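Local coordinates for aldo-keto reductase family 1, member B4 (Aldose reductase) (Schistosoma japonicum, PDB 4HBK), which probably reduces aldehyde groups, such as those of aldose sugars, to alcohols with NADPH as the electron donor, as in other aldose reductases, at residues H144-P148 against H335-F340; I265-K271 against F307-E313; V48-W54 against I287-V293; L38-N42 against I209-N213. One frame throughout, in Å; residues are numbered along the deposited sequence.

Contact 1 (H144-P148 against H335-F340); sequences HWPVP and HQEYPF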
loop_
_atom_site.group_PDB
_atom_site.type_symbol
_atom_site.label_atom_id
_atom_site.label_comp_id
_atom_site.label_asym_id
_atom_site.label_seq_id
_atom_site.Cartn_x
_atom_site.Cartn_y
_atom_site.Cartn_z
ATOM N N HIS A 144 7.173 -4.245 -4.550
ATOM C CA HIS A 144 5.868 -3.926 -5.154
ATOM C C HIS A 144 5.088 -5.165 -5.608
ATOM O O HIS A 144 3.869 -5.223 -5.440
ATOM C CB HIS A 144 6.039 -2.956 -6.318
ATOM C CG HIS A 144 4.855 -2.075 -6.556
ATOM N ND1 HIS A 144 4.978 -0.726 -6.828
ATOM C CD2 HIS A 144 3.529 -2.347 -6.585
ATOM C CE1 HIS A 144 3.777 -0.208 -7.011
ATOM N NE2 HIS A 144 2.881 -1.168 -6.873
ATOM N N TRP A 145 5.803 -6.133 -6.185
ATOM C CA TRP A 145 5.249 -7.393 -6.698
ATOM C C TRP A 145 6.292 -8.481 -6.469
ATOM O O TRP A 145 7.473 -8.173 -6.315
ATOM C CB TRP A 145 4.952 -7.295 -8.210
ATOM C CG TRP A 145 3.769 -6.429 -8.554
ATOM C CD1 TRP A 145 3.786 -5.102 -8.864
ATOM C CD2 TRP A 145 2.394 -6.836 -8.616
ATOM N NE1 TRP A 145 2.504 -4.652 -9.114
ATOM C CE2 TRP A 145 1.634 -5.700 -8.970
ATOM C CE3 TRP A 145 1.735 -8.050 -8.412
ATOM C CZ2 TRP A 145 0.242 -5.738 -9.104
ATOM C CZ3 TRP A 145 0.353 -8.087 -8.545
ATOM C CH2 TRP A 145 -0.380 -6.937 -8.883
ATOM N N PRO A 146 5.861 -9.754 -6.442
ATOM C CA PRO A 146 6.743 -10.934 -6.445
ATOM C C PRO A 146 7.240 -11.338 -7.847
ATOM O O PRO A 146 7.894 -12.385 -7.996
ATOM C CB PRO A 146 5.858 -12.056 -5.887
ATOM C CG PRO A 146 4.444 -11.501 -5.829
ATOM C CD PRO A 146 4.435 -10.114 -6.378
ATOM N N VAL A 147 6.946 -10.521 -8.853
ATOM C CA VAL A 147 7.289 -10.856 -10.245
ATOM C C VAL A 147 8.323 -9.899 -10.847
ATOM O O VAL A 147 7.993 -8.794 -11.259
ATOM C CB VAL A 147 6.040 -10.851 -11.147
ATOM C CG1 VAL A 147 6.434 -11.096 -12.616
ATOM C CG2 VAL A 147 5.027 -11.894 -10.671
ATOM N N PRO A 148 9.587 -10.328 -10.912
ATOM C CA PRO A 148 10.593 -9.418 -11.462
ATOM C C PRO A 148 10.443 -9.236 -12.974
ATOM O O PRO A 148 9.979 -10.139 -13.666
ATOM C CB PRO A 148 11.929 -10.096 -11.106
ATOM C CG PRO A 148 11.582 -11.511 -10.825
ATOM C CD PRO A 148 10.179 -11.528 -10.303
ATOM N N HIS A 335 4.424 -16.006 -15.094
ATOM C CA HIS A 335 5.621 -16.129 -14.274
ATOM C C HIS A 335 5.436 -17.155 -13.181
ATOM O O HIS A 335 4.346 -17.314 -12.636
ATOM C CB HIS A 335 5.995 -14.788 -13.655
ATOM C CG HIS A 335 7.396 -14.734 -13.133
ATOM N ND1 HIS A 335 7.724 -15.122 -11.852
ATOM C CD2 HIS A 335 8.547 -14.333 -13.716
ATOM C CE1 HIS A 335 9.022 -14.950 -11.667
ATOM N NE2 HIS A 335 9.547 -14.479 -12.787
ATOM N N GLN A 336 6.524 -17.848 -12.874
ATOM C CA GLN A 336 6.587 -18.786 -11.767
ATOM C C GLN A 336 6.001 -18.196 -10.484
ATOM O O GLN A 336 5.303 -18.887 -9.732
ATOM C CB GLN A 336 8.048 -19.188 -11.530
ATOM C CG GLN A 336 8.260 -20.106 -10.349
ATOM C CD GLN A 336 7.900 -21.544 -10.664
ATOM O OE1 GLN A 336 7.599 -22.335 -9.768
ATOM N NE2 GLN A 336 7.945 -21.893 -11.940
ATOM N N GLU A 337 6.275 -16.919 -10.227
ATOM C CA GLU A 337 5.857 -16.315 -8.958
ATOM C C GLU A 337 4.621 -15.431 -9.090
ATOM O O GLU A 337 4.379 -14.579 -8.237
ATOM C CB GLU A 337 7.000 -15.505 -8.325
ATOM C CG GLU A 337 8.231 -16.316 -7.996
ATOM C CD GLU A 337 7.940 -17.379 -6.962
ATOM O OE1 GLU A 337 6.948 -17.228 -6.214
ATOM O OE2 GLU A 337 8.686 -18.377 -6.908
ATOM N N TYR A 338 3.853 -15.605 -10.159
ATOM C CA TYR A 338 2.593 -14.881 -10.257
ATOM C C TYR A 338 1.796 -15.269 -9.018
ATOM O O TYR A 338 1.652 -16.451 -8.731
ATOM C CB TYR A 338 1.848 -15.239 -11.537
ATOM C CG TYR A 338 0.489 -14.605 -11.631
ATOM C CD1 TYR A 338 0.358 -13.248 -11.904
ATOM C CD2 TYR A 338 -0.668 -15.358 -11.439
ATOM C CE1 TYR A 338 -0.879 -12.659 -11.984
ATOM C CE2 TYR A 338 -1.916 -14.774 -11.523
ATOM C CZ TYR A 338 -2.013 -13.423 -11.789
ATOM O OH TYR A 338 -3.250 -12.838 -11.875
ATOM N N PRO A 339 1.329 -14.274 -8.247
ATOM C CA PRO A 339 0.819 -14.553 -6.894
ATOM C C PRO A 339 -0.625 -15.056 -6.784
ATOM O O PRO A 339 -0.974 -15.600 -5.738
ATOM C CB PRO A 339 0.957 -13.194 -6.184
ATOM C CG PRO A 339 0.852 -12.196 -7.272
ATOM C CD PRO A 339 1.563 -12.835 -8.456
ATOM N N PHE A 340 -1.442 -14.906 -7.820
ATOM C CA PHE A 340 -2.890 -15.051 -7.633
ATOM C C PHE A 340 -3.491 -16.352 -8.166
ATOM O O PHE A 340 -4.718 -16.500 -8.230
ATOM C CB PHE A 340 -3.633 -13.850 -8.233
ATOM C CG PHE A 340 -3.181 -12.522 -7.693
ATOM C CD1 PHE A 340 -2.823 -12.382 -6.361
ATOM C CD2 PHE A 340 -3.115 -11.415 -8.520
ATOM C CE1 PHE A 340 -2.409 -11.154 -5.865
ATOM C CE2 PHE A 340 -2.709 -10.188 -8.036
ATOM C CZ PHE A 340 -2.348 -10.053 -6.706
#
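Val-147 meets the C-terminal segment His-335 to Phe-340 with both of its methyl groups. From its CB, CG1 stands anti to the backbone N (chi1 176°) and lies over one face of the His-335 imidazole, 3.8 Å from His-335 CG, a CH-pi contact with CG1 26° off the ring normal. The other branch, CG2, reaches the backbone of the turn, 3.7 Å from Glu-337 O, and also touches Tyr-338 CA. That turn is a type I beta turn from His-335 to Tyr-338. The His-335 imidazole is held at both nitrogens: ND1 accepts from Glu-337 N at 2.8 Å, and NE2 is hydrogen-bonded to the carbonyl of Asp-167. In this aldo-keto reductase barrel, Trp-145 and Pro-146 follow strand 138-143 directly after His-144, the predicted substrate-binding residue, so the C-terminal tail packs against a loop leading out of the predicted active site. Pro-146 CG meets Pro-339 CB at 3.9 Å, the two side chains crossing at about a right angle. Beyond them, Phe-340 CE2 comes to the edge of the Trp-145 indole, 3.7 Å from Trp-145 CZ3, with the ring planes at 68°. Glu-337 directs its carboxylate to Arg-198, in a salt bridge.

Contact 2 (I265-K271 against F307-E313); sequences IAHRHKK and FQLSNEE
Glu-313 receives both Arg-268 and His-269 on its carboxylate, joining the C-terminal end of helix 260-269 to the start of helix 311-319, where Ser-310 and Glu-313 form a capping box. With CG anti to its carbonyl carbon (chi1 -71°) and the chain extended beyond, Glu-313 runs past Ile-265 to both donors. His-269 NE2 donates to Glu-313 OE1 at 2.7 Å on the syn side but tilted out of the carboxylate plane, its ring at 83° to the carboxylate. Ser-310 N reaches OE1 from the other face, well above the plane, so these bonds and that of Arg-268 restrain carboxylate rotation. Arg-268, bent at chi3 (-49°), turns NH1 onto the anti side of Glu-313 OE2 in a salt bridge of 2.8 Å. Lys-271 CG lies over the centre of the Phe-307 ring, bends at chi2 and chi3 keep CD and CE near it, and NZ continues to Asp-306 and Gln-303 O. Beside the polar cluster, Ile-265 CG2 presses tightly on Leu-309 CD2, 3.5 Å away.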
loop_
_atom_site.group_PDB
_atom_site.type_symbol
_atom_site.label_atom_id
_atom_site.label_comp_id
_atom_site.label_asym_id
_atom_site.label_seq_id
_atom_site.Cartn_x
_atom_site.Cartn_y
_atom_site.Cartn_z
ATOM N N ILE A 265 -26.297 0.743 5.999
ATOM C CA ILE A 265 -25.422 0.925 7.159
ATOM C C ILE A 265 -24.914 2.366 7.279
ATOM O O ILE A 265 -24.859 2.918 8.370
ATOM C CB ILE A 265 -24.248 -0.083 7.147
ATOM C CG1 ILE A 265 -24.782 -1.518 7.196
ATOM C CG2 ILE A 265 -23.297 0.185 8.296
ATOM C CD1 ILE A 265 -23.741 -2.570 6.884
ATOM N N ALA A 266 -24.546 2.971 6.156
ATOM C CA ALA A 266 -24.211 4.398 6.123
ATOM C C ALA A 266 -25.366 5.263 6.634
ATOM O O ALA A 266 -25.155 6.213 7.395
ATOM C CB ALA A 266 -23.836 4.814 4.709
ATOM N N HIS A 267 -26.588 4.953 6.206
ATOM C CA HIS A 267 -27.742 5.727 6.653
ATOM C C HIS A 267 -27.948 5.584 8.149
ATOM O O HIS A 267 -28.214 6.566 8.847
ATOM C CB HIS A 267 -29.021 5.292 5.937
ATOM C CG HIS A 267 -30.230 6.069 6.355
ATOM N ND1 HIS A 267 -30.354 7.425 6.142
ATOM C CD2 HIS A 267 -31.365 5.685 6.993
ATOM C CE1 HIS A 267 -31.513 7.845 6.621
ATOM N NE2 HIS A 267 -32.144 6.805 7.143
ATOM N N ARG A 268 -27.834 4.354 8.637
ATOM C CA ARG A 268 -28.061 4.079 10.044
ATOM C C ARG A 268 -27.107 4.887 10.909
ATOM O O ARG A 268 -27.488 5.404 11.963
ATOM C CB ARG A 268 -27.894 2.589 10.323
ATOM C CG ARG A 268 -28.143 2.173 11.765
ATOM C CD ARG A 268 -28.074 0.666 11.867
ATOM N NE ARG A 268 -28.882 0.032 10.828
ATOM C CZ ARG A 268 -28.552 -1.096 10.203
ATOM N NH1 ARG A 268 -27.418 -1.720 10.502
ATOM N NH2 ARG A 268 -29.356 -1.600 9.272
ATOM N N HIS A 269 -25.864 5.002 10.455
ATOM C CA HIS A 269 -24.845 5.709 11.222
ATOM C C HIS A 269 -24.726 7.182 10.829
ATOM O O HIS A 269 -23.928 7.914 11.410
ATOM C CB HIS A 269 -23.486 5.020 11.065
ATOM C CG HIS A 269 -23.402 3.684 11.742
ATOM N ND1 HIS A 269 -23.161 3.549 13.094
ATOM C CD2 HIS A 269 -23.524 2.427 11.252
ATOM C CE1 HIS A 269 -23.138 2.265 13.405
ATOM N NE2 HIS A 269 -23.356 1.563 12.309
ATOM N N LYS A 270 -25.510 7.609 9.841
ATOM C CA LYS A 270 -25.416 8.974 9.327
ATOM C C LYS A 270 -24.002 9.290 8.861
ATOM O O LYS A 270 -23.445 10.343 9.185
ATOM C CB LYS A 270 -25.866 9.990 10.384
ATOM C CG LYS A 270 -27.347 9.903 10.678
ATOM C CD LYS A 270 -27.651 10.276 12.109
ATOM C CE LYS A 270 -28.996 9.694 12.528
ATOM N NZ LYS A 270 -29.357 10.089 13.917
ATOM N N LYS A 271 -23.424 8.356 8.111
ATOM C CA LYS A 271 -22.121 8.551 7.498
ATOM C C LYS A 271 -22.288 8.236 6.029
ATOM O O LYS A 271 -23.338 7.749 5.616
ATOM C CB LYS A 271 -21.072 7.615 8.119
ATOM C CG LYS A 271 -20.955 7.685 9.641
ATOM C CD LYS A 271 -20.252 8.947 10.104
ATOM C CE LYS A 271 -18.831 9.027 9.543
ATOM N NZ LYS A 271 -18.060 10.149 10.158
ATOM N N PHE A 307 -17.387 6.685 14.919
ATOM C CA PHE A 307 -18.498 5.748 14.972
ATOM C C PHE A 307 -17.955 4.339 14.924
ATOM O O PHE A 307 -16.765 4.128 14.682
ATOM C CB PHE A 307 -19.488 5.980 13.819
ATOM C CG PHE A 307 -19.002 5.499 12.474
ATOM C CD1 PHE A 307 -17.940 6.123 11.836
ATOM C CD2 PHE A 307 -19.640 4.448 11.826
ATOM C CE1 PHE A 307 -17.507 5.696 10.580
ATOM C CE2 PHE A 307 -19.217 4.015 10.566
ATOM C CZ PHE A 307 -18.148 4.641 9.945
ATOM N N GLN A 308 -18.835 3.375 15.152
ATOM C CA GLN A 308 -18.438 1.980 15.194
ATOM C C GLN A 308 -19.497 1.123 14.507
ATOM O O GLN A 308 -20.693 1.247 14.789
ATOM C CB GLN A 308 -18.239 1.528 16.649
ATOM C CG GLN A 308 -17.684 0.108 16.789
ATOM C CD GLN A 308 -16.262 0.074 17.331
ATOM O OE1 GLN A 308 -15.331 -0.374 16.650
ATOM N NE2 GLN A 308 -16.089 0.541 18.571
ATOM N N LEU A 309 -19.059 0.277 13.586
ATOM C CA LEU A 309 -19.935 -0.718 13.002
ATOM C C LEU A 309 -20.131 -1.836 14.025
ATOM O O LEU A 309 -19.187 -2.247 14.701
ATOM C CB LEU A 309 -19.328 -1.281 11.709
ATOM C CG LEU A 309 -19.127 -0.300 10.548
ATOM C CD1 LEU A 309 -18.596 -1.030 9.312
ATOM C CD2 LEU A 309 -20.428 0.419 10.212
ATOM N N SER A 310 -21.361 -2.324 14.133
ATOM C CA SER A 310 -21.673 -3.424 15.034
ATOM C C SER A 310 -21.242 -4.748 14.418
ATOM O O SER A 310 -20.977 -4.820 13.222
ATOM C CB SER A 310 -23.172 -3.469 15.302
ATOM O OG SER A 310 -23.850 -3.878 14.129
ATOM N N ASN A 311 -21.187 -5.795 15.234
ATOM C CA ASN A 311 -20.833 -7.129 14.753
ATOM C C ASN A 311 -21.748 -7.609 13.617
ATOM O O ASN A 311 -21.298 -8.253 12.666
ATOM C CB ASN A 311 -20.846 -8.147 15.912
ATOM C CG ASN A 311 -19.721 -7.911 16.937
ATOM O OD1 ASN A 311 -19.916 -8.098 18.144
ATOM N ND2 ASN A 311 -18.548 -7.505 16.460
ATOM N N GLU A 312 -23.037 -7.298 13.723
ATOM C CA GLU A 312 -24.000 -7.712 12.704
ATOM C C GLU A 312 -23.748 -6.974 11.402
ATOM O O GLU A 312 -23.809 -7.556 10.323
ATOM C CB GLU A 312 -25.432 -7.467 13.184
ATOM C CG GLU A 312 -26.510 -7.946 12.210
ATOM C CD GLU A 312 -27.914 -7.908 12.819
ATOM O OE1 GLU A 312 -28.903 -7.896 12.052
ATOM O OE2 GLU A 312 -28.026 -7.896 14.068
ATOM N N GLU A 313 -23.462 -5.684 11.501
ATOM C CA GLU A 313 -23.115 -4.916 10.318
ATOM C C GLU A 313 -21.842 -5.474 9.665
ATOM O O GLU A 313 -21.782 -5.644 8.445
ATOM C CB GLU A 313 -22.994 -3.425 10.660
ATOM C CG GLU A 313 -24.351 -2.769 10.957
ATOM C CD GLU A 313 -24.249 -1.531 11.831
ATOM O OE1 GLU A 313 -23.107 -1.114 12.130
ATOM O OE2 GLU A 313 -25.309 -0.984 12.227
#

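Contact 3 (V48-W54 against I287-V293); sequences VIGLGTW and IVVPKSV
The Trp-54 indole has the backbone N of Ser-292 at its edge, near the ring plane and 3.8 Å from Trp-54 CZ3. Two side chains approach it obliquely: Val-293 CG2 lies 3.7 Å from Trp-54 CH2, and Lys-291 CB touches CE3. Trp-54 CG sits between its backbone N and carbonyl carbon (chi1 89°), which turns the ring against residues 291-293. Strand 287-288 and its continuation run beside residues 48-52, with single bridges at Ile-49 with Val-288 and Gly-52 with Lys-291, closing the parallel (beta/alpha)8 barrel between its first and last strands. Val-288 N donates to Val-48 O at 2.8 Å, and Gly-50 N returns a bond to Val-288 O. Farther along, Gly-52 N donates to Pro-290 O at 3.1 Å, from well above the carbonyl plane. With no side chain on Gly-52, the backbones approach to 4.0 Å between Gly-52 CA and Lys-291 CA. A water bridges Gly-52 O and Ser-292 O. Lys-291 runs extended until it bends at chi4 (-98°), bringing NZ to Thr-53 O at 2.9 Å. The same NZ is hydrogen-bonded to the hydroxyl of Tyr-82, the predicted proton donor.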
loop_
_atom_site.group_PDB
_atom_site.type_symbol
_atom_site.label_atom_id
_atom_site.label_comp_id
_atom_site.label_asym_id
_atom_site.label_seq_id
_atom_site.Cartn_x
_atom_site.Cartn_y
_atom_site.Cartn_z
ATOM N N VAL A 48 -3.185 4.421 10.805
ATOM C CA VAL A 48 -4.107 3.458 10.201
ATOM C C VAL A 48 -4.797 3.968 8.934
ATOM O O VAL A 48 -5.496 3.208 8.253
ATOM C CB VAL A 48 -5.166 2.956 11.208
ATOM C CG1 VAL A 48 -4.505 2.101 12.296
ATOM C CG2 VAL A 48 -5.912 4.117 11.821
ATOM N N ILE A 49 -4.628 5.252 8.630
ATOM C CA ILE A 49 -5.070 5.772 7.336
ATOM C C ILE A 49 -3.958 6.602 6.700
ATOM O O ILE A 49 -3.246 7.330 7.392
ATOM C CB ILE A 49 -6.393 6.600 7.408
ATOM C CG1 ILE A 49 -6.834 7.020 5.994
ATOM C CG2 ILE A 49 -6.227 7.820 8.303
ATOM C CD1 ILE A 49 -8.230 7.684 5.946
ATOM N N GLY A 50 -3.800 6.457 5.388
ATOM C CA GLY A 50 -2.827 7.227 4.646
ATOM C C GLY A 50 -3.402 7.625 3.306
ATOM O O GLY A 50 -4.373 7.018 2.842
ATOM N N LEU A 51 -2.827 8.651 2.684
ATOM C CA LEU A 51 -3.239 9.031 1.338
ATOM C C LEU A 51 -2.603 8.103 0.316
ATOM O O LEU A 51 -1.379 7.979 0.269
ATOM C CB LEU A 51 -2.831 10.473 1.021
ATOM C CG LEU A 51 -3.154 10.921 -0.410
ATOM C CD1 LEU A 51 -4.651 11.157 -0.545
ATOM C CD2 LEU A 51 -2.384 12.176 -0.800
ATOM N N GLY A 52 -3.431 7.447 -0.488
ATOM C CA GLY A 52 -2.931 6.635 -1.578
ATOM C C GLY A 52 -2.696 7.519 -2.786
ATOM O O GLY A 52 -3.513 8.392 -3.088
ATOM N N THR A 53 -1.576 7.322 -3.469
ATOM C CA THR A 53 -1.295 8.102 -4.663
ATOM C C THR A 53 -1.282 7.200 -5.898
ATOM O O THR A 53 -1.208 5.978 -5.797
ATOM C CB THR A 53 0.041 8.862 -4.558
ATOM O OG1 THR A 53 1.109 7.930 -4.341
ATOM C CG2 THR A 53 0.007 9.861 -3.415
ATOM N N TRP A 54 -1.377 7.804 -7.071
ATOM C CA TRP A 54 -1.278 7.035 -8.294
ATOM C C TRP A 54 -0.910 7.960 -9.441
ATOM O O TRP A 54 -0.733 9.167 -9.243
ATOM C CB TRP A 54 -2.571 6.251 -8.562
ATOM C CG TRP A 54 -3.620 6.983 -9.351
ATOM C CD1 TRP A 54 -3.825 6.915 -10.704
ATOM C CD2 TRP A 54 -4.623 7.873 -8.839
ATOM N NE1 TRP A 54 -4.888 7.715 -11.061
ATOM C CE2 TRP A 54 -5.393 8.313 -9.936
ATOM C CE3 TRP A 54 -4.940 8.346 -7.560
ATOM C CZ2 TRP A 54 -6.463 9.198 -9.793
ATOM C CZ3 TRP A 54 -6.002 9.227 -7.420
ATOM C CH2 TRP A 54 -6.752 9.641 -8.531
ATOM N N ILE A 287 -4.635 -1.161 7.997
ATOM C CA ILE A 287 -4.328 0.202 7.582
ATOM C C ILE A 287 -5.084 0.409 6.280
ATOM O O ILE A 287 -5.324 -0.551 5.559
ATOM C CB ILE A 287 -2.822 0.371 7.314
ATOM C CG1 ILE A 287 -2.015 0.181 8.613
ATOM C CG2 ILE A 287 -2.536 1.718 6.697
ATOM C CD1 ILE A 287 -1.302 -1.155 8.703
ATOM N N VAL A 288 -5.492 1.636 5.973
ATOM C CA VAL A 288 -6.122 1.882 4.679
ATOM C C VAL A 288 -5.454 3.045 3.959
ATOM O O VAL A 288 -5.097 4.048 4.586
ATOM C CB VAL A 288 -7.657 2.123 4.805
ATOM C CG1 VAL A 288 -8.337 0.898 5.429
ATOM C CG2 VAL A 288 -7.948 3.391 5.612
ATOM N N VAL A 289 -5.302 2.917 2.644
ATOM C CA VAL A 289 -4.681 3.963 1.841
ATOM C C VAL A 289 -5.554 4.296 0.621
ATOM O O VAL A 289 -5.155 4.076 -0.522
ATOM C CB VAL A 289 -3.222 3.583 1.425
ATOM C CG1 VAL A 289 -2.310 3.517 2.659
ATOM C CG2 VAL A 289 -3.194 2.247 0.701
ATOM N N PRO A 290 -6.757 4.852 0.869
ATOM C CA PRO A 290 -7.665 5.219 -0.222
ATOM C C PRO A 290 -7.021 6.262 -1.131
ATOM O O PRO A 290 -6.504 7.265 -0.633
ATOM C CB PRO A 290 -8.865 5.828 0.511
ATOM C CG PRO A 290 -8.311 6.314 1.799
ATOM C CD PRO A 290 -7.277 5.278 2.178
ATOM N N LYS A 291 -7.047 6.013 -2.437
ATOM C CA LYS A 291 -6.496 6.931 -3.432
ATOM C C LYS A 291 -7.503 8.026 -3.790
ATOM O O LYS A 291 -8.670 7.748 -4.054
ATOM C CB LYS A 291 -6.143 6.165 -4.709
ATOM C CG LYS A 291 -5.206 4.993 -4.497
ATOM C CD LYS A 291 -4.977 4.193 -5.787
ATOM C CE LYS A 291 -3.978 3.047 -5.571
ATOM N NZ LYS A 291 -2.610 3.408 -6.017
ATOM N N SER A 292 -7.055 9.271 -3.812
ATOM C CA SER A 292 -7.899 10.340 -4.322
ATOM C C SER A 292 -7.102 11.593 -4.644
ATOM O O SER A 292 -6.087 11.878 -4.015
ATOM C CB SER A 292 -9.019 10.667 -3.341
ATOM O OG SER A 292 -9.902 11.612 -3.915
ATOM N N VAL A 293 -7.558 12.325 -5.651
ATOM C CA VAL A 293 -7.020 13.646 -5.920
ATOM C C VAL A 293 -8.140 14.679 -5.846
ATOM O O VAL A 293 -7.905 15.857 -6.080
ATOM C CB VAL A 293 -6.311 13.732 -7.288
ATOM C CG1 VAL A 293 -4.995 12.936 -7.265
ATOM C CG2 VAL A 293 -7.249 13.269 -8.419
HETATM O O HOH W 1 -3.232 11.110 -4.549
#

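Contact 4 (L38-N42 against I209-N213); sequences LKMNN and IKPAN
The amide of Asn-41 meets the backbone of Pro-211 and Ala-212. Asn-41 ND2 donates to Pro-211 O at 3.1 Å, an N-H...O angle of 159°, with the acceptor near the amide plane and the donor tilted 29° from the carbonyl plane. The amide oxygen faces the same chain one residue on, OD1 lying 3.6 Å from Ala-212 CA and also touching the Ala-212 methyl. ND2 in addition rests against Lys-210 CB. This placement follows from the first torsion: CG falls between the backbone N and the carbonyl carbon (chi1 56°), which directs the amide across to the 210-212 backbone. Alongside, Met-40 adds the apolar part, its SD 3.9 Å from Ala-212 CB. Waters extend the polar contact. One accepts from Asn-41 N at 2.7 Å and donates to Ala-212 O at 2.9 Å, bridging the two main chains; a second lies close to both Asn-41 OD1 and Lys-210 O. In the next shell, Ala-212 O also accepts from the hydroxyl of Thr-237, while Asn-42 ND2 is hydrogen-bonded to Ser-189 OG. The segment 38-42 begins in the N-terminal hairpin, whose strands 38-39 and 45-46 pair antiparallel at the bottom of the barrel. Residues 209-213 lead from helix 197-206 into barrel strand 213-217, with Pro-211 packed on that helix and on Trp-175 of helix 171-183.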
loop_
_atom_site.group_PDB
_atom_site.type_symbol
_atom_site.label_atom_id
_atom_site.label_comp_id
_atom_site.label_asym_id
_atom_site.label_seq_id
_atom_site.Cartn_x
_atom_site.Cartn_y
_atom_site.Cartn_z
ATOM N N LEU A 38 -1.103 1.631 14.297
ATOM C CA LEU A 38 -0.841 0.224 14.527
ATOM C C LEU A 38 0.642 0.016 14.889
ATOM O O LEU A 38 1.538 0.628 14.296
ATOM C CB LEU A 38 -1.222 -0.577 13.288
ATOM C CG LEU A 38 -2.228 -1.705 13.480
ATOM C CD1 LEU A 38 -3.445 -1.236 14.272
ATOM C CD2 LEU A 38 -2.638 -2.256 12.134
ATOM N N LYS A 39 0.894 -0.843 15.869
ATOM C CA LYS A 39 2.254 -1.141 16.285
ATOM C C LYS A 39 2.803 -2.296 15.474
ATOM O O LYS A 39 2.173 -3.355 15.364
ATOM C CB LYS A 39 2.272 -1.514 17.764
ATOM C CG LYS A 39 3.639 -1.500 18.426
ATOM C CD LYS A 39 3.535 -2.190 19.788
ATOM C CE LYS A 39 4.487 -1.607 20.816
ATOM N NZ LYS A 39 4.203 -2.184 22.167
ATOM N N MET A 40 3.989 -2.109 14.914
ATOM C CA MET A 40 4.541 -3.116 14.021
ATOM C C MET A 40 5.494 -4.032 14.768
ATOM O O MET A 40 5.868 -3.756 15.901
ATOM C CB MET A 40 5.211 -2.450 12.817
ATOM C CG MET A 40 4.223 -1.701 11.915
ATOM S SD MET A 40 4.996 -1.025 10.420
ATOM C CE MET A 40 6.120 0.157 11.144
ATOM N N ASN A 41 5.898 -5.126 14.138
ATOM C CA ASN A 41 6.724 -6.094 14.854
ATOM C C ASN A 41 8.122 -5.591 15.230
ATOM O O ASN A 41 8.840 -6.260 15.967
ATOM C CB ASN A 41 6.794 -7.428 14.106
ATOM C CG ASN A 41 7.299 -7.278 12.686
ATOM O OD1 ASN A 41 7.823 -6.232 12.299
ATOM N ND2 ASN A 41 7.147 -8.333 11.901
ATOM N N ASN A 42 8.509 -4.423 14.732
ATOM C CA ASN A 42 9.813 -3.859 15.085
ATOM C C ASN A 42 9.698 -2.723 16.098
ATOM O O ASN A 42 10.656 -1.990 16.336
ATOM C CB ASN A 42 10.552 -3.370 13.836
ATOM C CG ASN A 42 9.817 -2.240 13.129
ATOM O OD1 ASN A 42 8.797 -1.760 13.613
ATOM N ND2 ASN A 42 10.343 -1.804 11.985
ATOM N N ILE A 209 15.708 -9.828 8.924
ATOM C CA ILE A 209 14.772 -8.787 9.357
ATOM C C ILE A 209 13.401 -9.094 8.775
ATOM O O ILE A 209 13.241 -9.189 7.563
ATOM C CB ILE A 209 15.193 -7.397 8.867
ATOM C CG1 ILE A 209 16.563 -7.014 9.424
ATOM C CG2 ILE A 209 14.156 -6.349 9.271
ATOM C CD1 ILE A 209 17.091 -5.681 8.873
ATOM N N LYS A 210 12.414 -9.274 9.639
ATOM C CA LYS A 210 11.093 -9.662 9.181
ATOM C C LYS A 210 10.379 -8.519 8.470
ATOM O O LYS A 210 10.570 -7.347 8.792
ATOM C CB LYS A 210 10.253 -10.191 10.347
ATOM C CG LYS A 210 10.819 -11.480 10.929
ATOM C CD LYS A 210 9.755 -12.326 11.610
ATOM C CE LYS A 210 9.679 -12.051 13.089
ATOM N NZ LYS A 210 9.135 -13.232 13.840
ATOM N N PRO A 211 9.578 -8.859 7.467
ATOM C CA PRO A 211 8.708 -7.849 6.865
ATOM C C PRO A 211 7.817 -7.295 7.963
ATOM O O PRO A 211 7.391 -8.071 8.824
ATOM C CB PRO A 211 7.893 -8.650 5.844
ATOM C CG PRO A 211 8.133 -10.132 6.198
ATOM C CD PRO A 211 9.473 -10.172 6.813
ATOM N N ALA A 212 7.580 -5.983 7.960
ATOM C CA ALA A 212 6.737 -5.335 8.960
ATOM C C ALA A 212 5.316 -5.140 8.454
ATOM O O ALA A 212 4.385 -4.914 9.236
ATOM C CB ALA A 212 7.323 -3.978 9.344
ATOM N N ASN A 213 5.141 -5.213 7.139
ATOM C CA ASN A 213 3.859 -4.862 6.556
ATOM C C ASN A 213 3.613 -5.576 5.232
ATOM O O ASN A 213 4.549 -5.837 4.472
ATOM C CB ASN A 213 3.781 -3.340 6.385
ATOM C CG ASN A 213 2.528 -2.889 5.671
ATOM O OD1 ASN A 213 2.568 -2.576 4.479
ATOM N ND2 ASN A 213 1.407 -2.832 6.394
HETATM O O HOH W 2 4.507 -5.800 11.958
HETATM O O HOH W 3 10.267 -6.200 11.416
#

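How the contacts relate
Contact 3 is the most central, a buried seam of main-chain hydrogen bonds between the first and last barrel strands. Contact 4 touches it through Ile-287, which packs on Leu-38 and Asn-213, but relies on one side-chain amide and bridging waters where the N-terminal hairpin meets a barrel loop. Contact 1 is also buried, yet has no hydrogen bond across its segments; apolar side chains and rings hold the C-terminal tail there. Contact 2, partly buried, joins two outer helices through a carboxylate gripped by an arginine and a histidine, with apolar pairs beside it. Contacts 1 and 3 both adjoin the predicted active site, whereas contacts 2 and 4 lie away from it.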